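Local coordinates for protein carbonic anhydrase (Coccomyxa sp. PA, PDB 3UCJ) that probably catalyses the reversible hydration of carbon dioxide to hydrogencarbonate and a proton, as a zinc enzyme of the beta-carbonic anhydrase family with one zinc ion per subunit, at residues 29-34 with 60-65; 73-78 with 159-164; 89-94 with 175-180; 128-133 with 155-160. One frame throughout, in Å; residues are numbered along the deposited sequence.

Contact 1: residues 29-34 with 60-65; sequences TYFSKV and MAPGEV. With PO4 (phosphate ion), chain E.
The Tyr30 ring has water 1 over the centre of one face, 3.9 Å above its plane. At the ring's edge, in plane, lies CZ of Phe31. The Phe31 ring in turn has CD2 of Tyr30 over its centre. Trp19 of helix 10-26 also packs edge-to-face with Phe31. The far end of the Tyr30 ring meets the turn 61-64. Its CG is anti to the backbone N (chi1 -167°), which carries the phenol out to Ala61 and Pro62. Tyr30 CE1 touches Ala61 CB at 3.7 Å, and Tyr30 OH lies 3.4 Å from Pro62 CD. The side chains of Tyr30 and Pro62 cross at about a right angle. Pro62 CG also reaches Phe31 CE1 at 4.0 Å, and Val34 CG1 lies by Pro62 O. Ala61 to Glu64 form a type II beta turn. Gly63 sits at its third position with positive phi, where a CB would clash with Val34 CG1. Glu64 OE1 accepts from Ala61 N in a nearly straight bond of 2.9 Å, met from above the carboxylate plane. Lys33 NZ donates to O1 and O4 of a phosphate ion, which probably comes from the crystallisation liquor. Beyond the two segments, Val34 O bonds to Arg51 and Met60 O to Gln56, both of the second subunit. Water 1 donates to Tyr30 O and Pro62 O. With no direct hydrogen bond across, the two loops are held together by the fit of Tyr30, Phe31 and Val34 against Pro62 and by this shared water.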
loop_
_atom_site.group_PDB
_atom_site.type_symbol
_atom_site.label_atom_id
_atom_site.label_comp_id
_atom_site.label_asym_id
_atom_site.label_seq_id
_atom_site.Cartn_x
_atom_site.Cartn_y
_atom_site.Cartn_z
ATOM N N THR A 29 -22.078 -34.885 -0.471
ATOM C CA THR A 29 -21.753 -33.751 -1.378
ATOM C C THR A 29 -21.139 -32.549 -0.622
ATOM O O THR A 29 -21.051 -31.475 -1.177
ATOM C CB THR A 29 -22.954 -33.192 -2.244
ATOM O OG1 THR A 29 -23.941 -32.588 -1.385
ATOM C CG2 THR A 29 -23.602 -34.250 -3.161
ATOM N N TYR A 30 -20.760 -32.765 0.639
ATOM C CA TYR A 30 -20.206 -31.686 1.535
ATOM C C TYR A 30 -19.106 -30.887 0.796
ATOM O O TYR A 30 -19.156 -29.631 0.777
ATOM C CB TYR A 30 -19.607 -32.336 2.753
ATOM C CG TYR A 30 -19.291 -31.376 3.878
ATOM C CD1 TYR A 30 -20.307 -30.840 4.676
ATOM C CD2 TYR A 30 -17.942 -31.034 4.157
ATOM C CE1 TYR A 30 -20.008 -29.988 5.754
ATOM C CE2 TYR A 30 -17.617 -30.180 5.248
ATOM C CZ TYR A 30 -18.642 -29.660 6.025
ATOM O OH TYR A 30 -18.313 -28.840 7.082
ATOM N N PHE A 31 -18.182 -31.600 0.159
ATOM C CA PHE A 31 -17.098 -30.931 -0.633
ATOM C C PHE A 31 -17.476 -30.872 -2.118
ATOM O O PHE A 31 -17.298 -29.840 -2.826
ATOM C CB PHE A 31 -15.793 -31.652 -0.430
ATOM C CG PHE A 31 -15.339 -31.682 1.001
ATOM C CD1 PHE A 31 -14.997 -30.462 1.661
ATOM C CD2 PHE A 31 -15.247 -32.881 1.700
ATOM C CE1 PHE A 31 -14.614 -30.472 2.985
ATOM C CE2 PHE A 31 -14.828 -32.922 3.052
ATOM C CZ PHE A 31 -14.479 -31.693 3.690
ATOM N N SER A 32 -18.074 -31.970 -2.643
ATOM C CA SER A 32 -18.236 -31.990 -4.075
ATOM C C SER A 32 -19.086 -30.863 -4.552
ATOM O O SER A 32 -18.908 -30.375 -5.693
ATOM C CB SER A 32 -18.754 -33.390 -4.619
ATOM O OG SER A 32 -20.046 -33.727 -4.026
ATOM N N LYS A 33 -20.076 -30.416 -3.760
ATOM C CA LYS A 33 -20.915 -29.383 -4.349
ATOM C C LYS A 33 -20.185 -28.016 -4.536
ATOM O O LYS A 33 -20.680 -27.145 -5.273
ATOM C CB LYS A 33 -22.169 -29.113 -3.522
ATOM C CG LYS A 33 -21.834 -28.715 -2.125
ATOM C CD LYS A 33 -23.044 -28.457 -1.265
ATOM C CE LYS A 33 -22.593 -28.551 0.173
ATOM N NZ LYS A 33 -23.768 -28.296 0.954
ATOM N N VAL A 34 -19.010 -27.876 -3.895
ATOM C CA VAL A 34 -18.243 -26.622 -4.089
ATOM C C VAL A 34 -16.963 -26.920 -4.844
ATOM O O VAL A 34 -15.988 -26.125 -4.769
ATOM C CB VAL A 34 -17.921 -25.936 -2.716
ATOM C CG1 VAL A 34 -19.269 -25.401 -2.136
ATOM C CG2 VAL A 34 -17.214 -26.871 -1.750
ATOM N N MET A 60 -20.119 -22.886 10.214
ATOM C CA MET A 60 -20.355 -22.804 8.765
ATOM C C MET A 60 -19.567 -23.832 8.023
ATOM O O MET A 60 -18.441 -24.227 8.461
ATOM C CB MET A 60 -19.979 -21.449 8.243
ATOM C CG MET A 60 -21.023 -20.464 8.647
ATOM S SD MET A 60 -20.461 -18.825 8.211
ATOM C CE MET A 60 -21.993 -17.908 8.191
ATOM N N ALA A 61 -20.141 -24.292 6.909
ATOM C CA ALA A 61 -19.492 -25.352 6.155
ATOM C C ALA A 61 -18.719 -24.664 5.023
ATOM O O ALA A 61 -18.953 -23.481 4.760
ATOM C CB ALA A 61 -20.557 -26.344 5.593
ATOM N N PRO A 62 -17.849 -25.393 4.316
ATOM C CA PRO A 62 -17.205 -24.704 3.169
ATOM C C PRO A 62 -18.155 -24.017 2.149
ATOM O O PRO A 62 -19.218 -24.588 1.777
ATOM C CB PRO A 62 -16.405 -25.836 2.504
ATOM C CG PRO A 62 -16.031 -26.756 3.656
ATOM C CD PRO A 62 -17.239 -26.713 4.588
ATOM N N GLY A 63 -17.837 -22.816 1.680
ATOM C CA GLY A 63 -18.721 -22.181 0.674
ATOM C C GLY A 63 -19.710 -21.147 1.227
ATOM O O GLY A 63 -20.452 -20.502 0.455
ATOM N N GLU A 64 -19.712 -20.944 2.553
ATOM C CA GLU A 64 -20.629 -19.982 3.158
ATOM C C GLU A 64 -20.072 -18.606 3.535
ATOM O O GLU A 64 -20.832 -17.621 3.569
ATOM C CB GLU A 64 -21.200 -20.582 4.435
ATOM C CG GLU A 64 -22.023 -21.861 4.162
ATOM C CD GLU A 64 -22.827 -22.197 5.405
ATOM O OE1 GLU A 64 -22.675 -23.290 5.934
ATOM O OE2 GLU A 64 -23.578 -21.309 5.888
ATOM N N VAL A 65 -18.799 -18.526 3.876
ATOM C CA VAL A 65 -18.249 -17.255 4.275
ATOM C C VAL A 65 -16.853 -17.011 3.706
ATOM O O VAL A 65 -15.948 -17.748 3.963
ATOM C CB VAL A 65 -18.319 -17.073 5.806
ATOM C CG1 VAL A 65 -17.536 -18.106 6.481
ATOM C CG2 VAL A 65 -17.839 -15.716 6.218
HETATM P P PO4 E . -26.954 -26.758 0.165
HETATM O O1 PO4 E . -26.718 -28.109 0.706
HETATM O O2 PO4 E . -27.049 -26.785 -1.354
HETATM O O3 PO4 E . -28.221 -26.140 0.727
HETATM O O4 PO4 E . -25.787 -25.911 0.543
HETATM O O HOH W 1 -20.088 -27.603 2.454
#

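Contact 2: residues 73-78 with 159-164; sequences NLVSNK and EAQVFN
The loop 73-78, which follows strand 65-70 and leads into helix 80-92, lies against helix 146-167 beside the zinc site. The side chain of Asn73 is about 5 Å from the zinc ion. Gln161 has the largest share of the contact, followed by Val75. Its chain bends at chi2 (-46°), which brings OE1 of Gln161 to the backbone of Val75. OE1 accepts from Val75 N at 2.8 Å. It accepts a second bond from Asn164 ND2, one turn further along the helix, at 3.0 Å. Both donors stand above the carbonyl plane, about 50° out of it, and neither lies on a lone pair. Two bonds thus grip one buried oxygen. Gln161 NE2 bonds to Asn157 OD1, a turn earlier on the same helix, which fixes the rotation of the amide. In this alpha/beta fold the helix therefore meets the loop backbone with a side-chain amide. An alanine here, in place of Gln161, would remove the acceptor shared by Val75 N and Asn164 ND2 and would probably loosen the loop next to the zinc site. The aliphatic part of Gln161 is also used: CG lies 3.3 Å from Asn73 O, a buried oxygen with no hydrogen-bonding partner. Leu74 CD2 packs on Gln161 NE2 at 3.8 Å. Val75 CG1, anti to the backbone N, meets Asn164 CB at 4.0 Å. Further along, water 2 donates to Asn77 OD1 and Asn164 O. Ser76 OG accepts from Lys78 N in an ST turn. Lys78 then forms a salt bridge with Asp129 of the third subunit.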
loop_
_atom_site.group_PDB
_atom_site.type_symbol
_atom_site.label_atom_id
_atom_site.label_comp_id
_atom_site.label_asym_id
_atom_site.label_seq_id
_atom_site.Cartn_x
_atom_site.Cartn_y
_atom_site.Cartn_z
ATOM N N ASN A 73 -8.409 -6.267 12.329
ATOM C CA ASN A 73 -9.641 -6.175 11.620
ATOM C C ASN A 73 -9.927 -4.792 11.057
ATOM O O ASN A 73 -10.989 -4.209 11.189
ATOM C CB ASN A 73 -10.855 -6.810 12.395
ATOM C CG ASN A 73 -11.114 -6.227 13.792
ATOM O OD1 ASN A 73 -10.687 -6.816 14.814
ATOM N ND2 ASN A 73 -11.893 -5.173 13.855
ATOM N N LEU A 74 -8.927 -4.271 10.368
ATOM C CA LEU A 74 -8.981 -2.906 9.919
ATOM C C LEU A 74 -9.431 -2.867 8.425
ATOM O O LEU A 74 -9.075 -3.730 7.666
ATOM C CB LEU A 74 -7.557 -2.357 9.909
ATOM C CG LEU A 74 -6.941 -2.315 11.345
ATOM C CD1 LEU A 74 -5.640 -1.565 11.165
ATOM C CD2 LEU A 74 -7.761 -1.437 12.316
ATOM N N VAL A 75 -10.096 -1.799 8.072
ATOM C CA VAL A 75 -10.602 -1.606 6.688
ATOM C C VAL A 75 -10.207 -0.217 6.250
ATOM O O VAL A 75 -10.666 0.809 6.820
ATOM C CB VAL A 75 -12.167 -1.713 6.712
ATOM C CG1 VAL A 75 -12.791 -1.403 5.280
ATOM C CG2 VAL A 75 -12.569 -3.047 7.233
ATOM N N SER A 76 -9.371 -0.111 5.193
ATOM C CA SER A 76 -9.068 1.162 4.688
ATOM C C SER A 76 -9.259 1.122 3.158
ATOM O O SER A 76 -8.875 0.132 2.536
ATOM C CB SER A 76 -7.528 1.403 4.881
ATOM O OG SER A 76 -7.150 2.586 4.177
ATOM N N ASN A 77 -9.715 2.254 2.590
ATOM C CA ASN A 77 -9.878 2.394 1.113
ATOM C C ASN A 77 -8.545 2.292 0.421
ATOM O O ASN A 77 -8.469 1.882 -0.778
ATOM C CB ASN A 77 -10.393 3.778 0.804
ATOM C CG ASN A 77 -11.896 3.996 1.207
ATOM O OD1 ASN A 77 -12.656 3.053 1.470
ATOM N ND2 ASN A 77 -12.265 5.258 1.247
ATOM N N LYS A 78 -7.473 2.541 1.212
ATOM C CA LYS A 78 -6.143 2.479 0.598
ATOM C C LYS A 78 -5.422 1.201 0.823
ATOM O O LYS A 78 -4.227 1.125 0.522
ATOM C CB LYS A 78 -5.362 3.707 1.048
ATOM C CG LYS A 78 -5.997 4.976 0.437
ATOM C CD LYS A 78 -5.514 6.329 0.977
ATOM C CE LYS A 78 -3.986 6.613 0.572
ATOM N NZ LYS A 78 -3.641 8.111 0.697
ATOM N N GLU A 159 -16.888 -0.113 15.585
ATOM C CA GLU A 159 -17.733 0.907 15.011
ATOM C C GLU A 159 -17.076 1.656 13.881
ATOM O O GLU A 159 -17.730 1.993 12.881
ATOM C CB GLU A 159 -18.261 1.933 16.082
ATOM C CG GLU A 159 -19.244 2.882 15.331
ATOM C CD GLU A 159 -20.102 3.823 16.192
ATOM O OE1 GLU A 159 -19.955 3.777 17.452
ATOM O OE2 GLU A 159 -20.845 4.630 15.565
ATOM N N ALA A 160 -15.792 2.016 14.035
ATOM C CA ALA A 160 -15.138 2.783 12.996
ATOM C C ALA A 160 -15.002 1.912 11.737
ATOM O O ALA A 160 -15.108 2.453 10.637
ATOM C CB ALA A 160 -13.714 3.149 13.483
ATOM N N GLN A 161 -14.740 0.606 11.907
ATOM C CA GLN A 161 -14.476 -0.239 10.730
ATOM C C GLN A 161 -15.818 -0.504 10.047
ATOM O O GLN A 161 -15.882 -0.568 8.813
ATOM C CB GLN A 161 -13.701 -1.540 11.047
ATOM C CG GLN A 161 -12.339 -1.269 11.748
ATOM C CD GLN A 161 -11.488 -0.136 11.088
ATOM O OE1 GLN A 161 -11.446 -0.014 9.836
ATOM N NE2 GLN A 161 -10.807 0.735 11.957
ATOM N N VAL A 162 -16.895 -0.537 10.818
ATOM C CA VAL A 162 -18.232 -0.595 10.163
ATOM C C VAL A 162 -18.480 0.615 9.354
ATOM O O VAL A 162 -18.960 0.519 8.165
ATOM C CB VAL A 162 -19.388 -0.824 11.208
ATOM C CG1 VAL A 162 -20.773 -0.499 10.574
ATOM C CG2 VAL A 162 -19.287 -2.224 11.707
ATOM N N PHE A 163 -18.150 1.797 9.896
ATOM C CA PHE A 163 -18.312 3.016 9.097
ATOM C C PHE A 163 -17.444 2.968 7.827
ATOM O O PHE A 163 -17.884 3.342 6.685
ATOM C CB PHE A 163 -17.903 4.280 9.958
ATOM C CG PHE A 163 -18.086 5.584 9.229
ATOM C CD1 PHE A 163 -19.251 6.337 9.466
ATOM C CD2 PHE A 163 -17.102 6.109 8.381
ATOM C CE1 PHE A 163 -19.468 7.557 8.850
ATOM C CE2 PHE A 163 -17.303 7.385 7.693
ATOM C CZ PHE A 163 -18.511 8.099 7.924
ATOM N N ASN A 164 -16.205 2.493 7.997
ATOM C CA ASN A 164 -15.332 2.446 6.803
ATOM C C ASN A 164 -15.900 1.510 5.703
ATOM O O ASN A 164 -15.798 1.825 4.528
ATOM C CB ASN A 164 -13.916 1.961 7.206
ATOM C CG ASN A 164 -13.169 3.083 7.962
ATOM O OD1 ASN A 164 -13.573 4.230 7.841
ATOM N ND2 ASN A 164 -12.221 2.740 8.846
HETATM O O HOH W 2 -13.858 3.527 3.824
#

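Contact 3: residues 89-94 with 175-180; sequences TVDHLK and WARGQP
Gln179, Arg177 and Val90 bury the most surface here. Gln179 is fully extended, with CG anti to the backbone N (chi1 -179°), and its amide reaches the last turns of helix 80-92. NE2 gives a straight bond of 2.9 Å to Val90 O. The bond lies in the carbonyl plane on a lone pair, and also close to the amide plane. The other end of the amide, OE1, accepts from Arg177 NH2 at 2.7 Å and more weakly from Arg177 NE. Arg177 NH2 also bonds to Asp91 OD1 at 2.9 Å, in a salt bridge. The carboxylate is met from above its plane, while its oxygen lies at the guanidinium edge; the two planes are 73° apart. Water 3 links Asp91 OD1 with Arg177 NH1. Val90 CG1 packs beside NE2 of Gln179 at 3.8 Å. An alanine in place of Gln179 would lose both ends of this bridge and would probably leave the guanidinium of Arg177 less firmly held beside Asp91. Arg177 and Gln179 flank Gly178, the C-prime residue of the Schellman motif that ends helix 169-176, with Gln179 N bonded to Ala174 O and Gly178 N to Trp175 O.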
loop_
_atom_site.group_PDB
_atom_site.type_symbol
_atom_site.label_atom_id
_atom_site.label_comp_id
_atom_site.label_asym_id
_atom_site.label_seq_id
_atom_site.Cartn_x
_atom_site.Cartn_y
_atom_site.Cartn_z
ATOM N N THR A 89 -16.225 -9.886 -3.592
ATOM C CA THR A 89 -17.394 -10.432 -2.955
ATOM C C THR A 89 -18.637 -9.614 -3.297
ATOM O O THR A 89 -19.678 -10.240 -3.576
ATOM C CB THR A 89 -17.333 -10.566 -1.401
ATOM O OG1 THR A 89 -17.021 -9.279 -0.875
ATOM C CG2 THR A 89 -16.246 -11.638 -1.042
ATOM N N VAL A 90 -18.538 -8.285 -3.293
ATOM C CA VAL A 90 -19.731 -7.462 -3.473
ATOM C C VAL A 90 -20.108 -7.474 -4.978
ATOM O O VAL A 90 -21.307 -7.609 -5.345
ATOM C CB VAL A 90 -19.532 -6.016 -2.969
ATOM C CG1 VAL A 90 -20.647 -5.105 -3.402
ATOM C CG2 VAL A 90 -19.389 -5.951 -1.387
ATOM N N ASP A 91 -19.116 -7.289 -5.830
ATOM C CA ASP A 91 -19.399 -7.060 -7.248
ATOM C C ASP A 91 -19.585 -8.352 -8.038
ATOM O O ASP A 91 -20.411 -8.394 -9.028
ATOM C CB ASP A 91 -18.320 -6.237 -7.898
ATOM C CG ASP A 91 -18.283 -4.804 -7.410
ATOM O OD1 ASP A 91 -19.136 -4.356 -6.616
ATOM O OD2 ASP A 91 -17.426 -4.054 -7.912
ATOM N N HIS A 92 -18.865 -9.417 -7.696
ATOM C CA HIS A 92 -18.915 -10.621 -8.483
ATOM C C HIS A 92 -19.660 -11.714 -7.809
ATOM O O HIS A 92 -20.545 -12.353 -8.394
ATOM C CB HIS A 92 -17.514 -11.097 -8.801
ATOM C CG HIS A 92 -16.781 -10.209 -9.736
ATOM N ND1 HIS A 92 -16.733 -10.439 -11.094
ATOM C CD2 HIS A 92 -16.003 -9.130 -9.506
ATOM C CE1 HIS A 92 -15.965 -9.528 -11.669
ATOM N NE2 HIS A 92 -15.524 -8.714 -10.727
ATOM N N LEU A 93 -19.382 -11.942 -6.547
ATOM C CA LEU A 93 -20.159 -12.976 -5.884
ATOM C C LEU A 93 -21.594 -12.545 -5.463
ATOM O O LEU A 93 -22.393 -13.433 -5.112
ATOM C CB LEU A 93 -19.417 -13.503 -4.681
ATOM C CG LEU A 93 -18.086 -14.201 -5.020
ATOM C CD1 LEU A 93 -17.535 -14.831 -3.734
ATOM C CD2 LEU A 93 -18.277 -15.371 -6.101
ATOM N N LYS A 94 -21.803 -11.225 -5.350
ATOM C CA LYS A 94 -23.031 -10.587 -4.859
ATOM C C LYS A 94 -23.411 -11.158 -3.521
ATOM O O LYS A 94 -24.553 -11.639 -3.289
ATOM C CB LYS A 94 -24.181 -10.685 -5.922
ATOM C CG LYS A 94 -23.745 -10.214 -7.279
ATOM C CD LYS A 94 -24.723 -10.789 -8.382
ATOM C CE LYS A 94 -24.217 -10.577 -9.830
ATOM N NZ LYS A 94 -24.531 -9.170 -10.249
ATOM N N TRP A 175 -24.866 0.056 -3.054
ATOM C CA TRP A 175 -26.095 0.734 -2.616
ATOM C C TRP A 175 -26.665 1.657 -3.720
ATOM O O TRP A 175 -27.876 1.662 -3.936
ATOM C CB TRP A 175 -25.897 1.483 -1.298
ATOM C CG TRP A 175 -25.732 0.581 -0.075
ATOM C CD1 TRP A 175 -26.026 -0.736 0.020
ATOM C CD2 TRP A 175 -25.305 1.002 1.245
ATOM N NE1 TRP A 175 -25.804 -1.175 1.299
ATOM C CE2 TRP A 175 -25.369 -0.119 2.070
ATOM C CE3 TRP A 175 -24.919 2.253 1.792
ATOM C CZ2 TRP A 175 -24.997 -0.080 3.421
ATOM C CZ3 TRP A 175 -24.609 2.302 3.143
ATOM C CH2 TRP A 175 -24.656 1.160 3.936
ATOM N N ALA A 176 -25.838 2.428 -4.416
ATOM C CA ALA A 176 -26.346 3.343 -5.423
ATOM C C ALA A 176 -27.029 2.623 -6.579
ATOM O O ALA A 176 -27.823 3.272 -7.293
ATOM C CB ALA A 176 -25.275 4.288 -5.971
ATOM N N ARG A 177 -26.693 1.348 -6.816
ATOM C CA ARG A 177 -27.322 0.587 -7.917
ATOM C C ARG A 177 -28.437 -0.312 -7.403
ATOM O O ARG A 177 -28.962 -1.159 -8.133
ATOM C CB ARG A 177 -26.257 -0.172 -8.781
ATOM C CG ARG A 177 -25.616 -1.417 -8.104
ATOM C CD ARG A 177 -24.437 -2.036 -8.940
ATOM N NE ARG A 177 -23.761 -3.096 -8.186
ATOM C CZ ARG A 177 -22.502 -2.978 -7.650
ATOM N NH1 ARG A 177 -21.760 -1.893 -7.834
ATOM N NH2 ARG A 177 -22.003 -3.992 -6.958
ATOM N N GLY A 178 -28.772 -0.150 -6.123
ATOM C CA GLY A 178 -29.834 -0.901 -5.490
ATOM C C GLY A 178 -29.550 -2.337 -5.188
ATOM O O GLY A 178 -30.466 -3.141 -5.045
ATOM N N GLN A 179 -28.274 -2.718 -5.077
ATOM C CA GLN A 179 -27.975 -4.054 -4.684
ATOM C C GLN A 179 -28.130 -4.184 -3.197
ATOM O O GLN A 179 -27.674 -3.303 -2.453
ATOM C CB GLN A 179 -26.530 -4.381 -5.109
ATOM C CG GLN A 179 -26.089 -5.753 -4.771
ATOM C CD GLN A 179 -24.639 -5.945 -5.261
ATOM O OE1 GLN A 179 -24.222 -5.372 -6.262
ATOM N NE2 GLN A 179 -23.921 -6.738 -4.552
ATOM N N PRO A 180 -28.837 -5.249 -2.748
ATOM C CA PRO A 180 -29.077 -5.462 -1.349
ATOM C C PRO A 180 -27.761 -5.895 -0.684
ATOM O O PRO A 180 -27.117 -6.892 -1.080
ATOM C CB PRO A 180 -30.050 -6.637 -1.278
ATOM C CG PRO A 180 -30.492 -6.926 -2.703
ATOM C CD PRO A 180 -29.467 -6.300 -3.608
HETATM O O HOH W 3 -19.449 -1.793 -6.129
#

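Contact 4: residues 128-133 with 155-160; sequences SDVREV and ELNVEA
Val133 is the side chain that reaches across. Its CB points toward helix 146-167 and splits into two methyl groups. CG1 is anti to the backbone N (chi1 176°). It lies 3.9 Å from Leu156 O and 4.1 Å from Leu156 CB, so it rests on both backbone and side chain of that residue. CG2, anti to the carbonyl carbon, meets Ala160 CB at 3.6 Å. That is the closest approach between the segments. CG2 also lies 4.1 Å from Asn157 OD1. The two methyls thus touch Leu156, Asn157 and Ala160. Leu156 and Asn157 are adjacent, and Ala160 follows one turn later on the same side. Val130, one turn earlier, adds its CG2 near Asn157 OD1 at 4.3 Å. The polar ends of Asn157 are used elsewhere: OD1 accepts from Gln161 NE2, and ND2 donates to Gly72 O near the zinc site. No hydrogen bond joins the two segments. Met153, further back on helix 146-167, also touches Val130 and Val133. The small Ala160 lets a valine come close. The axes of the segments cross at 100° and approach to 9.9 Å. This is near-perpendicular helix-on-helix packing between helix 128-135 and helix 146-167 of the alpha/beta fold.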
loop_
_atom_site.group_PDB
_atom_site.type_symbol
_atom_site.label_atom_id
_atom_site.label_comp_id
_atom_site.label_asym_id
_atom_site.label_seq_id
_atom_site.Cartn_x
_atom_site.Cartn_y
_atom_site.Cartn_z
ATOM N N SER A 128 -1.644 2.157 12.729
ATOM C CA SER A 128 -1.896 3.578 12.765
ATOM C C SER A 128 -3.406 3.843 12.746
ATOM O O SER A 128 -3.892 4.776 13.392
ATOM C CB SER A 128 -1.203 4.369 11.587
ATOM O OG SER A 128 0.211 4.148 11.609
ATOM N N ASP A 129 -4.184 2.967 12.063
ATOM C CA ASP A 129 -5.608 3.263 11.998
ATOM C C ASP A 129 -6.202 3.228 13.410
ATOM O O ASP A 129 -7.212 3.955 13.671
ATOM C CB ASP A 129 -6.426 2.175 11.184
ATOM C CG ASP A 129 -5.910 1.971 9.722
ATOM O OD1 ASP A 129 -6.654 1.362 8.903
ATOM O OD2 ASP A 129 -4.733 2.203 9.403
ATOM N N VAL A 130 -5.744 2.249 14.174
ATOM C CA VAL A 130 -6.271 2.128 15.576
ATOM C C VAL A 130 -5.962 3.458 16.349
ATOM O O VAL A 130 -6.862 4.011 17.015
ATOM C CB VAL A 130 -5.687 0.948 16.289
ATOM C CG1 VAL A 130 -6.355 0.891 17.738
ATOM C CG2 VAL A 130 -6.040 -0.366 15.519
ATOM N N ARG A 131 -4.755 4.003 16.175
ATOM C CA ARG A 131 -4.492 5.311 16.800
ATOM C C ARG A 131 -5.460 6.390 16.371
ATOM O O ARG A 131 -5.817 7.266 17.181
ATOM C CB ARG A 131 -3.042 5.753 16.636
ATOM C CG ARG A 131 -2.047 4.922 17.462
ATOM C CD ARG A 131 -0.612 5.444 17.396
ATOM N NE ARG A 131 0.020 5.167 16.103
ATOM C CZ ARG A 131 0.797 4.116 15.870
ATOM N NH1 ARG A 131 1.098 3.239 16.875
ATOM N NH2 ARG A 131 1.336 3.966 14.678
ATOM N N GLU A 132 -5.890 6.385 15.102
ATOM C CA GLU A 132 -6.719 7.434 14.609
ATOM C C GLU A 132 -8.098 7.320 15.272
ATOM O O GLU A 132 -8.668 8.322 15.598
ATOM C CB GLU A 132 -6.896 7.257 13.077
ATOM C CG GLU A 132 -5.725 7.721 12.315
ATOM C CD GLU A 132 -6.094 7.599 10.762
ATOM O OE1 GLU A 132 -5.719 6.592 10.133
ATOM O OE2 GLU A 132 -6.862 8.480 10.215
ATOM N N VAL A 133 -8.605 6.115 15.419
ATOM C CA VAL A 133 -9.857 5.896 16.086
ATOM C C VAL A 133 -9.744 6.322 17.548
ATOM O O VAL A 133 -10.539 7.024 18.042
ATOM C CB VAL A 133 -10.242 4.432 16.069
ATOM C CG1 VAL A 133 -11.477 4.242 16.835
ATOM C CG2 VAL A 133 -10.439 3.935 14.657
ATOM N N GLU A 155 -14.336 -2.061 20.932
ATOM C CA GLU A 155 -15.641 -1.654 20.499
ATOM C C GLU A 155 -15.645 -0.450 19.574
ATOM O O GLU A 155 -16.352 -0.422 18.608
ATOM C CB GLU A 155 -16.535 -1.401 21.707
ATOM C CG GLU A 155 -16.813 -2.626 22.509
ATOM C CD GLU A 155 -17.316 -2.344 23.917
ATOM O OE1 GLU A 155 -17.365 -3.281 24.704
ATOM O OE2 GLU A 155 -17.631 -1.199 24.219
ATOM N N LEU A 156 -14.872 0.556 19.909
ATOM C CA LEU A 156 -14.804 1.755 19.091
ATOM C C LEU A 156 -14.212 1.398 17.734
ATOM O O LEU A 156 -14.623 1.989 16.718
ATOM C CB LEU A 156 -13.902 2.815 19.749
ATOM C CG LEU A 156 -14.656 3.524 20.936
ATOM C CD1 LEU A 156 -13.604 4.303 21.775
ATOM C CD2 LEU A 156 -15.836 4.339 20.448
ATOM N N ASN A 157 -13.258 0.484 17.772
ATOM C CA ASN A 157 -12.601 0.063 16.525
ATOM C C ASN A 157 -13.649 -0.642 15.629
ATOM O O ASN A 157 -13.797 -0.308 14.408
ATOM C CB ASN A 157 -11.412 -0.818 16.807
ATOM C CG ASN A 157 -10.619 -1.120 15.499
ATOM O OD1 ASN A 157 -10.296 -0.193 14.741
ATOM N ND2 ASN A 157 -10.410 -2.388 15.234
ATOM N N VAL A 158 -14.407 -1.577 16.202
ATOM C CA VAL A 158 -15.533 -2.162 15.403
ATOM C C VAL A 158 -16.394 -1.065 14.768
ATOM O O VAL A 158 -16.711 -1.092 13.540
ATOM C CB VAL A 158 -16.413 -3.156 16.240
ATOM C CG1 VAL A 158 -17.632 -3.643 15.382
ATOM C CG2 VAL A 158 -15.563 -4.349 16.679
ATOM N N GLU A 159 -16.888 -0.113 15.585
ATOM C CA GLU A 159 -17.733 0.907 15.011
ATOM C C GLU A 159 -17.076 1.656 13.881
ATOM O O GLU A 159 -17.730 1.993 12.881
ATOM C CB GLU A 159 -18.261 1.933 16.082
ATOM C CG GLU A 159 -19.244 2.882 15.331
ATOM C CD GLU A 159 -20.102 3.823 16.192
ATOM O OE1 GLU A 159 -19.955 3.777 17.452
ATOM O OE2 GLU A 159 -20.845 4.630 15.565
ATOM N N ALA A 160 -15.792 2.016 14.035
ATOM C CA ALA A 160 -15.138 2.783 12.996
ATOM C C ALA A 160 -15.002 1.912 11.737
ATOM O O ALA A 160 -15.108 2.453 10.637
ATOM C CB ALA A 160 -13.714 3.149 13.483
#

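Overall arrangement
Contact 1 closes first along the chain and stands apart, its centre about 22 to 33 Å from the others. Contacts 2 and 4 have centres about 8 Å apart and end on the same part of helix 146-167, sharing Glu159 and Ala160. They touch directly: Leu74 of contact 2 packs on Val130 and Asn157 of contact 4. Both also reach the third subunit. Contact 3 lies about 18 Å from contact 2, between centres, and uses the following helix, 169-176. Its segments alternate in sequence with those of contact 2, whereas both segments of contact 4 fall between 94 and 175. Contacts 2 and 4 thus join a loop and two helices near the zinc site, contact 3 ties two helix ends at the surface, and contact 1 joins loops beside the second subunit.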